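Local coordinates for protein RNA-dependent RNA polymerase (PDB 6QW0) that probably cleaves capped host RNAs as the metal-dependent cap-snatching endonuclease of the viral L protein, supplying primers for viral transcription, at residues 92-97 with 111-116; 60-65 with 190-195; 7-12 with 119-124; 19-24 with 176-181. All coordinates share one frame; numbering follows the deposited sequence. Where two conformers were deposited one is given.

How the interactions relate
Interaction 1 lies at the metal site, where Asp114 binds manganese together with His79, Glu128 and Phe129. It runs straight into interaction 3 through strand 115-118 and its turn: Ile116 CG2 packs on Val124 CG1 at 3.6 Å, so one contact sits near the metal and the other at the far turn of the same strand pair. Interaction 4 reaches the same mixed sheet, with nearest atoms about 8 Å from interaction 1. Strand 174-177 of interaction 4 is followed in the chain by helix 183-203, which carries interaction 2; their nearest atoms are about 6 Å apart. Interactions 2 and 3 lie on opposite sides of the chain's centre, their own centres about 35 Å apart.

Interaction 1 of 4, residues 92-97 with 111-116; sequences KKFVEV and QSPDMI. With MN3 (manganese (III) ion), chain C.
Pro113, which with Asp114 most likely forms the PD of the PD-(D/E)XK nuclease motif, packs against Phe94 by helix 94-98. Phe94 CZ meets Pro113 CG at 3.6 Å, while Pro113 CD lies over one ring face, offset toward the rim. Ile116 CD1 touches Phe94 CD1 at 3.9 Å, and Ile116 CG2 reaches Val97 CG2. Phe94 N donates to Gln111 O at 3.1 Å, almost in line with that carbonyl. Ser112 OG, anti to its own backbone N (chi1 -178°), donates to Lys92 O from above the carbonyl plane. The Lys92 chain, bent at chi2 and chi3, brings NZ to Ile116 O, 2.8 Å away and in the plane of that carbonyl. Asp114 does not touch 92-97; its CB is directed away, and its OD2 binds manganese with His79 NE2, Glu128 OE2 and the backbone O of Phe129. Bonds at Ser112 and Ile116 therefore tie the main chain before and after the metal ligand, consistent with a fixed position for Asp114.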
loop_
_atom_site.group_PDB
_atom_site.type_symbol
_atom_site.label_atom_id
_atom_site.label_comp_id
_atom_site.label_asym_id
_atom_site.label_seq_id
_atom_site.Cartn_x
_atom_site.Cartn_y
_atom_site.Cartn_z
ATOM N N LYS A 92 -12.283 -1.701 -4.475
ATOM C CA LYS A 92 -12.420 -2.959 -5.202
ATOM C C LYS A 92 -12.484 -4.132 -4.222
ATOM O O LYS A 92 -11.566 -4.342 -3.422
ATOM C CB LYS A 92 -11.270 -3.128 -6.191
ATOM C CG LYS A 92 -11.524 -4.196 -7.241
ATOM C CD LYS A 92 -10.246 -4.868 -7.697
ATOM C CE LYS A 92 -9.769 -4.272 -9.004
ATOM N NZ LYS A 92 -8.294 -4.406 -9.166
ATOM N N LYS A 93 -13.574 -4.892 -4.287
ATOM C CA LYS A 93 -13.845 -5.988 -3.370
ATOM C C LYS A 93 -13.361 -7.309 -3.951
ATOM O O LYS A 93 -13.261 -7.475 -5.171
ATOM C CB LYS A 93 -15.348 -6.094 -3.081
ATOM C CG LYS A 93 -16.051 -4.773 -2.806
ATOM C CD LYS A 93 -15.801 -4.320 -1.386
ATOM C CE LYS A 93 -16.663 -3.125 -1.014
ATOM N NZ LYS A 93 -16.432 -2.764 0.413
ATOM N N PHE A 94 -13.061 -8.258 -3.055
ATOM C CA PHE A 94 -12.763 -9.619 -3.493
ATOM C C PHE A 94 -13.811 -10.125 -4.472
ATOM O O PHE A 94 -13.471 -10.777 -5.467
ATOM C CB PHE A 94 -12.680 -10.562 -2.287
ATOM C CG PHE A 94 -11.357 -10.524 -1.568
ATOM C CD1 PHE A 94 -10.197 -10.940 -2.196
ATOM C CD2 PHE A 94 -11.285 -10.091 -0.254
ATOM C CE1 PHE A 94 -8.973 -10.910 -1.523
ATOM C CE2 PHE A 94 -10.073 -10.062 0.419
ATOM C CZ PHE A 94 -8.924 -10.467 -0.220
ATOM N N VAL A 95 -15.088 -9.817 -4.208
ATOM C CA VAL A 95 -16.177 -10.396 -4.995
ATOM C C VAL A 95 -16.124 -9.916 -6.439
ATOM O O VAL A 95 -16.585 -10.617 -7.352
ATOM C CB VAL A 95 -17.539 -10.089 -4.335
ATOM C CG1 VAL A 95 -17.980 -8.631 -4.600
ATOM C CG2 VAL A 95 -18.608 -11.063 -4.824
ATOM N N GLU A 96 -15.562 -8.727 -6.685
ATOM C CA GLU A 96 -15.450 -8.253 -8.056
ATOM C C GLU A 96 -14.438 -9.051 -8.859
ATOM O O GLU A 96 -14.522 -9.076 -10.090
ATOM C CB GLU A 96 -15.079 -6.771 -8.066
ATOM C CG GLU A 96 -15.964 -5.927 -7.170
ATOM C CD GLU A 96 -15.501 -4.490 -7.110
ATOM O OE1 GLU A 96 -15.079 -3.968 -8.163
ATOM O OE2 GLU A 96 -15.536 -3.896 -6.010
ATOM N N VAL A 97 -13.488 -9.708 -8.201
ATOM C CA VAL A 97 -12.464 -10.472 -8.890
ATOM C C VAL A 97 -12.791 -11.962 -8.910
ATOM O O VAL A 97 -12.511 -12.644 -9.896
ATOM C CB VAL A 97 -11.093 -10.211 -8.229
ATOM C CG1 VAL A 97 -10.023 -11.107 -8.823
ATOM C CG2 VAL A 97 -10.706 -8.750 -8.395
ATOM N N GLN A 111 -14.645 -7.652 1.685
ATOM C CA GLN A 111 -13.385 -7.046 2.081
ATOM C C GLN A 111 -12.710 -6.397 0.881
ATOM O O GLN A 111 -12.854 -6.843 -0.260
ATOM C CB GLN A 111 -12.455 -8.094 2.690
ATOM C CG GLN A 111 -12.866 -8.560 4.066
ATOM C CD GLN A 111 -11.743 -9.317 4.758
ATOM O OE1 GLN A 111 -11.303 -10.363 4.279
ATOM N NE2 GLN A 111 -11.276 -8.795 5.883
ATOM N N SER A 112 -11.930 -5.352 1.150
ATOM C CA SER A 112 -11.320 -4.537 0.099
ATOM C C SER A 112 -9.887 -4.186 0.468
ATOM O O SER A 112 -9.607 -3.097 0.990
ATOM C CB SER A 112 -12.141 -3.269 -0.147
ATOM O OG SER A 112 -11.583 -2.491 -1.194
ATOM N N PRO A 113 -8.937 -5.079 0.181
ATOM C CA PRO A 113 -7.519 -4.738 0.363
ATOM C C PRO A 113 -7.121 -3.601 -0.565
ATOM O O PRO A 113 -7.839 -3.239 -1.499
ATOM C CB PRO A 113 -6.777 -6.032 0.001
ATOM C CG PRO A 113 -7.854 -7.071 -0.275
ATOM C CD PRO A 113 -9.111 -6.327 -0.577
ATOM N N ASP A 114 -5.944 -3.023 -0.310
ATOM C CA ASP A 114 -5.540 -1.839 -1.073
ATOM C C ASP A 114 -5.347 -2.144 -2.556
ATOM O O ASP A 114 -5.592 -1.278 -3.405
ATOM C CB ASP A 114 -4.255 -1.245 -0.499
ATOM C CG ASP A 114 -4.505 -0.441 0.762
ATOM O OD1 ASP A 114 -5.357 0.471 0.728
ATOM O OD2 ASP A 114 -3.889 -0.737 1.803
HETATM N N MSE A 115 -4.884 -3.346 -2.892
HETATM C CA MSE A 115 -4.727 -3.733 -4.291
HETATM C C MSE A 115 -5.092 -5.207 -4.475
HETATM O O MSE A 115 -4.728 -6.042 -3.641
HETATM C CB MSE A 115 -3.297 -3.500 -4.794
HETATM C CG MSE A 115 -2.645 -2.139 -4.463
HETATM SE SE MSE A 115 -0.897 -1.995 -5.278
HETATM C CE MSE A 115 -1.514 -1.704 -7.121
ATOM N N ILE A 116 -5.820 -5.512 -5.556
ATOM C CA ILE A 116 -6.003 -6.882 -6.048
ATOM C C ILE A 116 -5.616 -6.853 -7.523
ATOM O O ILE A 116 -6.320 -6.246 -8.345
ATOM C CB ILE A 116 -7.438 -7.407 -5.867
ATOM C CG1 ILE A 116 -7.899 -7.277 -4.415
ATOM C CG2 ILE A 116 -7.537 -8.876 -6.317
ATOM C CD1 ILE A 116 -9.379 -7.633 -4.191
HETATM MN MN MN3 C . -4.402 -0.123 3.908
HETATM O O HOH W 1 -8.748 -3.947 -3.959
HETATM O O HOH W 2 -7.369 -3.248 -6.444
HETATM O O HOH W 3 -6.680 0.511 4.005
HETATM O O HOH W 4 -5.087 0.207 6.143
#

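Interaction 2 of 4, residues 60-65 with 190-195; sequences GSTIQP and VFRFRL. With SO4 (sulfate ion), chain E.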
loop_
_atom_site.group_PDB
_atom_site.type_symbol
_atom_site.label_atom_id
_atom_site.label_comp_id
_atom_site.label_asym_id
_atom_site.label_seq_id
_atom_site.Cartn_x
_atom_site.Cartn_y
_atom_site.Cartn_z
ATOM N N GLY A 60 11.154 11.871 -2.866
ATOM C CA GLY A 60 10.027 12.765 -2.982
ATOM C C GLY A 60 9.654 13.134 -4.401
ATOM O O GLY A 60 8.681 13.871 -4.593
ATOM N N SER A 61 10.381 12.625 -5.398
ATOM C CA SER A 61 10.098 12.988 -6.780
ATOM C C SER A 61 8.736 12.497 -7.244
ATOM O O SER A 61 8.232 12.991 -8.257
ATOM C CB SER A 61 11.171 12.428 -7.711
ATOM O OG SER A 61 11.219 11.017 -7.611
ATOM N N THR A 62 8.111 11.560 -6.526
ATOM C CA THR A 62 6.770 11.138 -6.920
ATOM C C THR A 62 5.669 12.062 -6.419
ATOM O O THR A 62 4.504 11.832 -6.747
ATOM C CB THR A 62 6.458 9.722 -6.418
ATOM O OG1 THR A 62 6.425 9.713 -4.981
ATOM C CG2 THR A 62 7.476 8.715 -6.929
ATOM N N ILE A 63 5.988 13.087 -5.632
ATOM C CA ILE A 63 4.956 13.929 -5.034
ATOM C C ILE A 63 4.470 14.939 -6.064
ATOM O O ILE A 63 5.275 15.616 -6.713
ATOM C CB ILE A 63 5.501 14.637 -3.780
ATOM C CG1 ILE A 63 5.883 13.597 -2.717
ATOM C CG2 ILE A 63 4.477 15.623 -3.237
ATOM C CD1 ILE A 63 6.818 14.164 -1.653
ATOM N N GLN A 64 3.171 15.071 -6.182
ATOM C CA GLN A 64 2.514 16.024 -7.061
ATOM C C GLN A 64 2.274 17.345 -6.331
ATOM O O GLN A 64 2.086 17.362 -5.108
ATOM C CB GLN A 64 1.189 15.455 -7.556
ATOM C CG GLN A 64 1.347 14.149 -8.330
ATOM C CD GLN A 64 2.435 14.224 -9.383
ATOM O OE1 GLN A 64 2.319 14.970 -10.358
ATOM N NE2 GLN A 64 3.506 13.459 -9.190
ATOM N N PRO A 65 2.255 18.465 -7.059
ATOM C CA PRO A 65 2.225 19.780 -6.388
ATOM C C PRO A 65 0.900 20.170 -5.764
ATOM O O PRO A 65 0.904 21.049 -4.894
ATOM C CB PRO A 65 2.603 20.753 -7.507
ATOM C CG PRO A 65 2.309 20.014 -8.778
ATOM C CD PRO A 65 2.651 18.588 -8.471
ATOM N N VAL A 190 8.875 6.095 3.023
ATOM C CA VAL A 190 9.129 6.772 4.293
ATOM C C VAL A 190 9.087 8.289 4.119
ATOM O O VAL A 190 8.477 8.998 4.927
ATOM C CB VAL A 190 10.469 6.305 4.889
ATOM C CG1 VAL A 190 10.790 7.096 6.164
ATOM C CG2 VAL A 190 10.431 4.814 5.202
ATOM N N PHE A 191 9.702 8.804 3.058
ATOM C CA PHE A 191 9.680 10.250 2.814
ATOM C C PHE A 191 8.249 10.779 2.704
ATOM O O PHE A 191 7.904 11.814 3.288
ATOM C CB PHE A 191 10.478 10.558 1.549
ATOM C CG PHE A 191 10.705 12.026 1.311
ATOM C CD1 PHE A 191 9.777 12.774 0.600
ATOM C CD2 PHE A 191 11.845 12.655 1.784
ATOM C CE1 PHE A 191 9.974 14.122 0.362
ATOM C CE2 PHE A 191 12.051 14.012 1.551
ATOM C CZ PHE A 191 11.122 14.743 0.842
ATOM N N ARG A 192 7.397 10.089 1.940
ATOM C CA ARG A 192 6.010 10.519 1.799
ATOM C C ARG A 192 5.248 10.405 3.117
ATOM O O ARG A 192 4.383 11.243 3.408
ATOM C CB ARG A 192 5.313 9.692 0.704
ATOM C CG ARG A 192 5.858 9.948 -0.705
ATOM C CD ARG A 192 5.087 9.125 -1.783
ATOM N NE ARG A 192 3.672 9.480 -1.839
ATOM C CZ ARG A 192 3.098 10.168 -2.823
ATOM N NH1 ARG A 192 3.813 10.580 -3.868
ATOM N NH2 ARG A 192 1.807 10.455 -2.760
ATOM N N PHE A 193 5.539 9.363 3.914
ATOM C CA PHE A 193 4.885 9.199 5.212
ATOM C C PHE A 193 5.248 10.345 6.146
ATOM O O PHE A 193 4.374 10.907 6.815
ATOM C CB PHE A 193 5.269 7.846 5.834
ATOM C CG PHE A 193 4.632 7.564 7.172
ATOM C CD1 PHE A 193 3.252 7.623 7.339
ATOM C CD2 PHE A 193 5.416 7.188 8.259
ATOM C CE1 PHE A 193 2.668 7.339 8.564
ATOM C CE2 PHE A 193 4.833 6.893 9.489
ATOM C CZ PHE A 193 3.467 6.967 9.644
ATOM N N ARG A 194 6.528 10.715 6.182
ATOM C CA ARG A 194 6.956 11.797 7.064
ATOM C C ARG A 194 6.272 13.102 6.689
ATOM O O ARG A 194 5.815 13.852 7.563
ATOM C CB ARG A 194 8.471 11.951 7.003
ATOM C CG ARG A 194 9.230 10.772 7.599
ATOM C CD ARG A 194 10.716 10.987 7.447
ATOM N NE ARG A 194 11.493 9.969 8.141
ATOM C CZ ARG A 194 12.817 9.994 8.244
ATOM N NH1 ARG A 194 13.512 10.990 7.695
ATOM N NH2 ARG A 194 13.447 9.025 8.892
ATOM N N LEU A 195 6.178 13.380 5.392
ATOM C CA LEU A 195 5.514 14.599 4.949
ATOM C C LEU A 195 4.025 14.548 5.258
ATOM O O LEU A 195 3.427 15.554 5.662
ATOM C CB LEU A 195 5.756 14.804 3.454
ATOM C CG LEU A 195 5.075 16.036 2.869
ATOM C CD1 LEU A 195 5.599 17.304 3.561
ATOM C CD2 LEU A 195 5.310 16.099 1.370
HETATM S S SO4 E . 17.042 8.285 7.932
HETATM O O1 SO4 E . 18.197 8.866 7.264
HETATM O O2 SO4 E . 16.363 9.303 8.729
HETATM O O3 SO4 E . 17.486 7.190 8.797
HETATM O O4 SO4 E . 16.136 7.777 6.913
HETATM O O HOH W 5 1.478 12.886 -4.724
#
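Arg192 reaches from helix 183-203 to Thr62 and Ile63. From its CB, chi1 of -67° puts CG beside the backbone N, where it brushes Ile63 CG1 at 4.2 Å, the two side chains running antiparallel alongside each other. CD passes Thr62 OG1 at 3.5 Å. The chain then bends at chi3 (62°), which places NE; NE has a weak hydrogen bond to Thr82 O. At the tip, NH1 donates to Thr62 OG1 at 3.0 Å, with the oxygen close to the guanidinium plane, and makes a second, weak bond to Thr62 O at 3.2 Å. NH2 donates to Phe81 O and to a water that also accepts from Gln64 N, and the guanidinium makes a cation-pi contact with the Phe81 ring. Thr62 OG1 has a further partner in Glu188, which also takes Gly60 N. Residues 60-63 form a type I turn in the loop between strands 46-49 and 66-68 of the small antiparallel sheet, and this loop packs on the long C-terminal helix. Gly60, with a positive phi of 101°, lies against the Phe191 ring: its N is over one face and its CA is 3.6 Å from Phe191 CD1. Ile63 CD1 comes in at the ring edge, 3.7 Å from Phe191 CE1, and touches Leu195 CD2 on the next helical turn at 3.9 Å.

Interaction 3 of 4, residues 7-12 with 119-124; sequences KKQPAP and TETGHV
Three touches join Lys7, Gln9 and Pro12 to the turn at Glu120, Thr121 and His123. Lys7 lays its CG 4.1 Å from Glu120 CB, the two side chains crossing at about a right angle, and its CA sits 3.7 Å from Glu120 O. Gln9, its chain stretched out past CG, brings NE2 to Thr121 OG1 at 3.1 Å; the bond is weak, bent to 127° at the hydrogen, and the same nitrogen is held more strongly by Leu6 O. Pro12 CB comes within 3.8 Å of His123 NE2, with Pro12 CG over one face of the imidazole, but His123 has two conformers, so this contact is doubtful. Further out, Pro162 packs on both Pro12 and His123, while Arg4 and Leu6 touch Glu120. The turn is held from within. Gly122 N bonds to Thr119 O at 3.0 Å, Thr119 N to His123 O at 3.1 Å, and Thr119 OG1 accepts from His123 N. A type I turn from Thr119 to Gly122, closed by a glycine of positive phi (101°), links strands 115-118 and 124-131 and is typical of a beta hairpin with a G1 bulge.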
loop_
_atom_site.group_PDB
_atom_site.type_symbol
_atom_site.label_atom_id
_atom_site.label_comp_id
_atom_site.label_asym_id
_atom_site.label_seq_id
_atom_site.Cartn_x
_atom_site.Cartn_y
_atom_site.Cartn_z
ATOM N N LYS A 7 -2.862 -16.677 -21.446
ATOM C CA LYS A 7 -4.034 -17.232 -20.785
ATOM C C LYS A 7 -4.296 -18.685 -21.154
ATOM O O LYS A 7 -5.242 -19.276 -20.622
ATOM C CB LYS A 7 -5.268 -16.391 -21.117
ATOM C CG LYS A 7 -5.091 -14.910 -20.834
ATOM C CD LYS A 7 -6.410 -14.149 -20.968
ATOM C CE LYS A 7 -7.290 -14.344 -19.735
ATOM N NZ LYS A 7 -8.363 -13.309 -19.647
ATOM N N LYS A 8 -3.486 -19.269 -22.037
ATOM C CA LYS A 8 -3.685 -20.629 -22.522
ATOM C C LYS A 8 -2.676 -21.605 -21.921
ATOM O O LYS A 8 -2.383 -22.636 -22.521
ATOM C CB LYS A 8 -3.590 -20.658 -24.047
ATOM C CG LYS A 8 -4.456 -19.603 -24.746
ATOM C CD LYS A 8 -4.444 -19.805 -26.257
ATOM C CE LYS A 8 -5.008 -18.596 -27.009
ATOM N NZ LYS A 8 -6.432 -18.347 -26.660
ATOM N N GLN A 9 -2.146 -21.303 -20.735
ATOM C CA GLN A 9 -1.126 -22.158 -20.137
ATOM C C GLN A 9 -1.741 -23.208 -19.226
ATOM O O GLN A 9 -2.859 -23.036 -18.729
ATOM C CB GLN A 9 -0.152 -21.319 -19.322
ATOM C CG GLN A 9 0.617 -20.308 -20.103
ATOM C CD GLN A 9 1.614 -19.601 -19.210
ATOM O OE1 GLN A 9 2.599 -20.201 -18.761
ATOM N NE2 GLN A 9 1.334 -18.343 -18.898
ATOM N N PRO A 10 -1.021 -24.306 -18.962
ATOM C CA PRO A 10 -1.467 -25.238 -17.917
ATOM C C PRO A 10 -1.624 -24.508 -16.589
ATOM O O PRO A 10 -0.945 -23.517 -16.318
ATOM C CB PRO A 10 -0.349 -26.292 -17.867
ATOM C CG PRO A 10 0.299 -26.218 -19.239
ATOM C CD PRO A 10 0.218 -24.764 -19.633
ATOM N N ALA A 11 -2.550 -24.995 -15.770
ATOM C CA ALA A 11 -2.952 -24.255 -14.581
ATOM C C ALA A 11 -1.846 -24.274 -13.528
ATOM O O ALA A 11 -1.202 -25.305 -13.333
ATOM C CB ALA A 11 -4.229 -24.847 -13.991
ATOM N N PRO A 12 -1.607 -23.156 -12.848
ATOM C CA PRO A 12 -0.664 -23.148 -11.722
ATOM C C PRO A 12 -1.289 -23.766 -10.484
ATOM O O PRO A 12 -2.508 -23.891 -10.371
ATOM C CB PRO A 12 -0.386 -21.659 -11.501
ATOM C CG PRO A 12 -1.623 -20.969 -12.004
ATOM C CD PRO A 12 -2.157 -21.817 -13.132
ATOM N N THR A 119 -3.147 -11.204 -13.154
ATOM C CA THR A 119 -2.237 -11.348 -14.289
ATOM C C THR A 119 -2.811 -12.314 -15.324
ATOM O O THR A 119 -3.674 -13.143 -15.023
ATOM C CB THR A 119 -0.850 -11.843 -13.847
ATOM O OG1 THR A 119 -0.934 -13.193 -13.373
ATOM C CG2 THR A 119 -0.286 -10.960 -12.745
ATOM N N GLU A 120 -2.293 -12.221 -16.557
ATOM C CA GLU A 120 -2.768 -13.105 -17.624
ATOM C C GLU A 120 -2.452 -14.567 -17.327
ATOM O O GLU A 120 -3.242 -15.462 -17.652
ATOM C CB GLU A 120 -2.157 -12.691 -18.963
ATOM C CG GLU A 120 -2.587 -11.321 -19.434
ATOM C CD GLU A 120 -2.049 -10.980 -20.812
ATOM O OE1 GLU A 120 -1.364 -11.832 -21.419
ATOM O OE2 GLU A 120 -2.313 -9.856 -21.288
ATOM N N THR A 121 -1.303 -14.829 -16.703
ATOM C CA THR A 121 -0.930 -16.193 -16.360
ATOM C C THR A 121 -1.886 -16.795 -15.338
ATOM O O THR A 121 -1.945 -18.021 -15.195
ATOM C CB THR A 121 0.524 -16.199 -15.872
ATOM O OG1 THR A 121 1.376 -15.891 -16.980
ATOM C CG2 THR A 121 0.933 -17.553 -15.311
ATOM N N GLY A 122 -2.670 -15.966 -14.659
ATOM C CA GLY A 122 -3.689 -16.452 -13.756
ATOM C C GLY A 122 -3.337 -16.410 -12.288
ATOM O O GLY A 122 -3.988 -17.098 -11.497
ATOM N N HIS A 123 -2.307 -15.670 -11.908
ATOM C CA HIS A 123 -2.038 -15.423 -10.505
ATOM C C HIS A 123 -2.757 -14.152 -10.074
ATOM O O HIS A 123 -3.038 -13.268 -10.889
ATOM C CB HIS A 123 -0.534 -15.287 -10.253
ATOM C CG HIS A 123 0.224 -16.578 -10.360
ATOM N ND1 HIS A 123 0.826 -16.992 -11.529
ATOM C CD2 HIS A 123 0.496 -17.535 -9.439
ATOM C CE1 HIS A 123 1.423 -18.155 -11.328
ATOM N NE2 HIS A 123 1.230 -18.510 -10.072
ATOM N N VAL A 124 -3.065 -14.069 -8.784
ATOM C CA VAL A 124 -3.669 -12.875 -8.203
ATOM C C VAL A 124 -2.775 -12.386 -7.075
ATOM O O VAL A 124 -2.365 -13.169 -6.214
ATOM C CB VAL A 124 -5.091 -13.141 -7.688
ATOM C CG1 VAL A 124 -5.637 -11.882 -7.020
ATOM C CG2 VAL A 124 -6.001 -13.591 -8.847
#

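Interaction 4 of 4, residues 19-24 with 176-181; sequences HPLRRY and VSNLDL
Arg22 and Ser177 form a hydrogen-bonded pair of the antiparallel strands 22-25 and 174-177, with Arg22 N to Ser177 O at 2.8 Å and Ser177 N to Arg22 O at 3.0 Å. Arg23 and Val176, the neighbouring non-hydrogen-bonded pair, turn to the other face of the sheet, toward helix 136-157. Past the strand end, residues 178-181 wrap round the hydroxyl end of Tyr24, whose OH sits between two backbone groups: it donates to Leu179 O at 2.6 Å, on a lone pair in the carbonyl plane, and accepts from Leu181 N. Leu181 CB sits over one ring face, 4.3 Å from the centroid, as a CH-pi contact. Asn178 takes the less common chi1 of 54°, with CG between the backbone N and the carbonyl carbon. Its ND2 donates to His19 O at 2.9 Å, the acceptor lying in the amide plane, and also to Leu165 O, while OD1 takes Ile167 N. Ser177 OG closes an ST turn on Leu179 N and is also hydrogen-bonded to Ile167 O. The Arg22 chain bends at chi3 (46°), and its guanidinium lies with one face over Tyr24 OH. NH1 forms a salt bridge with Asp180 OD1 at 3.0 Å, meeting it from above the carboxylate plane. A water accepts from Arg22 NH2 and donates to both Asp180 OD1 and Leu181 O.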
loop_
_atom_site.group_PDB
_atom_site.type_symbol
_atom_site.label_atom_id
_atom_site.label_comp_id
_atom_site.label_asym_id
_atom_site.label_seq_id
_atom_site.Cartn_x
_atom_site.Cartn_y
_atom_site.Cartn_z
ATOM N N HIS A 19 5.288 -14.504 1.214
ATOM C CA HIS A 19 6.729 -14.344 1.352
ATOM C C HIS A 19 7.033 -13.743 2.723
ATOM O O HIS A 19 6.188 -13.060 3.302
ATOM C CB HIS A 19 7.287 -13.445 0.241
ATOM C CG HIS A 19 7.226 -14.067 -1.119
ATOM N ND1 HIS A 19 8.282 -14.758 -1.672
ATOM C CD2 HIS A 19 6.223 -14.120 -2.026
ATOM C CE1 HIS A 19 7.934 -15.210 -2.864
ATOM N NE2 HIS A 19 6.690 -14.831 -3.105
ATOM N N PRO A 20 8.210 -14.029 3.287
ATOM C CA PRO A 20 8.503 -13.579 4.662
ATOM C C PRO A 20 8.655 -12.067 4.748
ATOM O O PRO A 20 9.199 -11.428 3.848
ATOM C CB PRO A 20 9.823 -14.290 5.003
ATOM C CG PRO A 20 10.415 -14.659 3.665
ATOM C CD PRO A 20 9.257 -14.898 2.733
ATOM N N LEU A 21 8.154 -11.498 5.847
ATOM C CA LEU A 21 8.330 -10.075 6.112
ATOM C C LEU A 21 9.790 -9.764 6.405
ATOM O O LEU A 21 10.475 -10.514 7.106
ATOM C CB LEU A 21 7.464 -9.635 7.290
ATOM C CG LEU A 21 5.943 -9.690 7.097
ATOM C CD1 LEU A 21 5.267 -9.558 8.444
ATOM C CD2 LEU A 21 5.419 -8.628 6.101
ATOM N N ARG A 22 10.258 -8.651 5.850
ATOM C CA ARG A 22 11.610 -8.152 6.048
ATOM C C ARG A 22 11.553 -6.750 6.636
ATOM O O ARG A 22 10.627 -5.974 6.362
ATOM C CB ARG A 22 12.384 -8.123 4.724
ATOM C CG ARG A 22 12.536 -9.514 4.071
ATOM C CD ARG A 22 13.041 -9.420 2.635
ATOM N NE ARG A 22 14.161 -8.491 2.532
ATOM C CZ ARG A 22 14.778 -8.170 1.398
ATOM N NH1 ARG A 22 14.395 -8.712 0.249
ATOM N NH2 ARG A 22 15.779 -7.298 1.418
ATOM N N ARG A 23 12.580 -6.410 7.410
ATOM C CA ARG A 23 12.715 -5.059 7.942
ATOM C C ARG A 23 13.678 -4.259 7.081
ATOM O O ARG A 23 14.770 -4.733 6.744
ATOM C CB ARG A 23 13.195 -5.077 9.393
ATOM C CG ARG A 23 12.310 -5.892 10.317
ATOM C CD ARG A 23 12.411 -5.417 11.757
ATOM N NE ARG A 23 11.385 -6.044 12.586
ATOM C CZ ARG A 23 11.139 -5.708 13.845
ATOM N NH1 ARG A 23 11.851 -4.745 14.430
ATOM N NH2 ARG A 23 10.187 -6.336 14.515
ATOM N N TYR A 24 13.266 -3.047 6.726
ATOM C CA TYR A 24 14.051 -2.131 5.915
ATOM C C TYR A 24 14.226 -0.836 6.687
ATOM O O TYR A 24 13.280 -0.354 7.307
ATOM C CB TYR A 24 13.354 -1.799 4.600
ATOM C CG TYR A 24 13.138 -2.949 3.647
ATOM C CD1 TYR A 24 14.092 -3.269 2.705
ATOM C CD2 TYR A 24 11.954 -3.669 3.661
ATOM C CE1 TYR A 24 13.895 -4.285 1.797
ATOM C CE2 TYR A 24 11.750 -4.708 2.756
ATOM C CZ TYR A 24 12.730 -4.995 1.827
ATOM O OH TYR A 24 12.565 -5.999 0.901
ATOM N N VAL A 176 8.381 -2.326 7.027
ATOM C CA VAL A 176 8.323 -3.780 7.136
ATOM C C VAL A 176 7.481 -4.278 5.972
ATOM O O VAL A 176 6.321 -3.878 5.828
ATOM C CB VAL A 176 7.741 -4.232 8.479
ATOM C CG1 VAL A 176 7.661 -5.755 8.526
ATOM C CG2 VAL A 176 8.617 -3.709 9.617
ATOM N N SER A 177 8.067 -5.135 5.137
ATOM C CA SER A 177 7.367 -5.581 3.932
ATOM C C SER A 177 7.922 -6.928 3.504
ATOM O O SER A 177 9.096 -7.226 3.727
ATOM C CB SER A 177 7.531 -4.574 2.782
ATOM O OG SER A 177 6.780 -4.980 1.637
ATOM N N ASN A 178 7.083 -7.730 2.844
ATOM C CA ASN A 178 7.589 -8.936 2.203
ATOM C C ASN A 178 7.795 -8.750 0.699
ATOM O O ASN A 178 8.154 -9.711 0.008
ATOM C CB ASN A 178 6.693 -10.159 2.512
ATOM C CG ASN A 178 5.227 -9.955 2.181
ATOM O OD1 ASN A 178 4.778 -8.855 1.876
ATOM N ND2 ASN A 178 4.461 -11.042 2.265
ATOM N N LEU A 179 7.636 -7.532 0.189
ATOM C CA LEU A 179 8.192 -7.230 -1.120
ATOM C C LEU A 179 9.710 -7.096 -1.009
ATOM O O LEU A 179 10.265 -6.905 0.079
ATOM C CB LEU A 179 7.584 -5.942 -1.688
ATOM C CG LEU A 179 6.100 -6.002 -2.054
ATOM C CD1 LEU A 179 5.539 -4.578 -2.195
ATOM C CD2 LEU A 179 5.899 -6.796 -3.341
ATOM N N ASP A 180 10.386 -7.195 -2.153
ATOM C CA ASP A 180 11.839 -7.029 -2.245
ATOM C C ASP A 180 12.116 -5.607 -2.733
ATOM O O ASP A 180 12.142 -5.340 -3.931
ATOM C CB ASP A 180 12.422 -8.081 -3.182
ATOM C CG ASP A 180 13.929 -7.983 -3.320
ATOM O OD1 ASP A 180 14.594 -7.392 -2.440
ATOM O OD2 ASP A 180 14.449 -8.502 -4.328
ATOM N N LEU A 181 12.322 -4.685 -1.794
ATOM C CA LEU A 181 12.340 -3.255 -2.098
ATOM C C LEU A 181 13.765 -2.723 -2.158
ATOM O O LEU A 181 14.624 -3.136 -1.378
ATOM C CB LEU A 181 11.561 -2.474 -1.039
ATOM C CG LEU A 181 10.088 -2.842 -0.851
ATOM C CD1 LEU A 181 9.523 -2.151 0.370
ATOM C CD2 LEU A 181 9.254 -2.499 -2.087
HETATM O O HOH W 6 10.012 -11.369 1.294
HETATM O O HOH W 7 15.852 -5.551 -1.280
#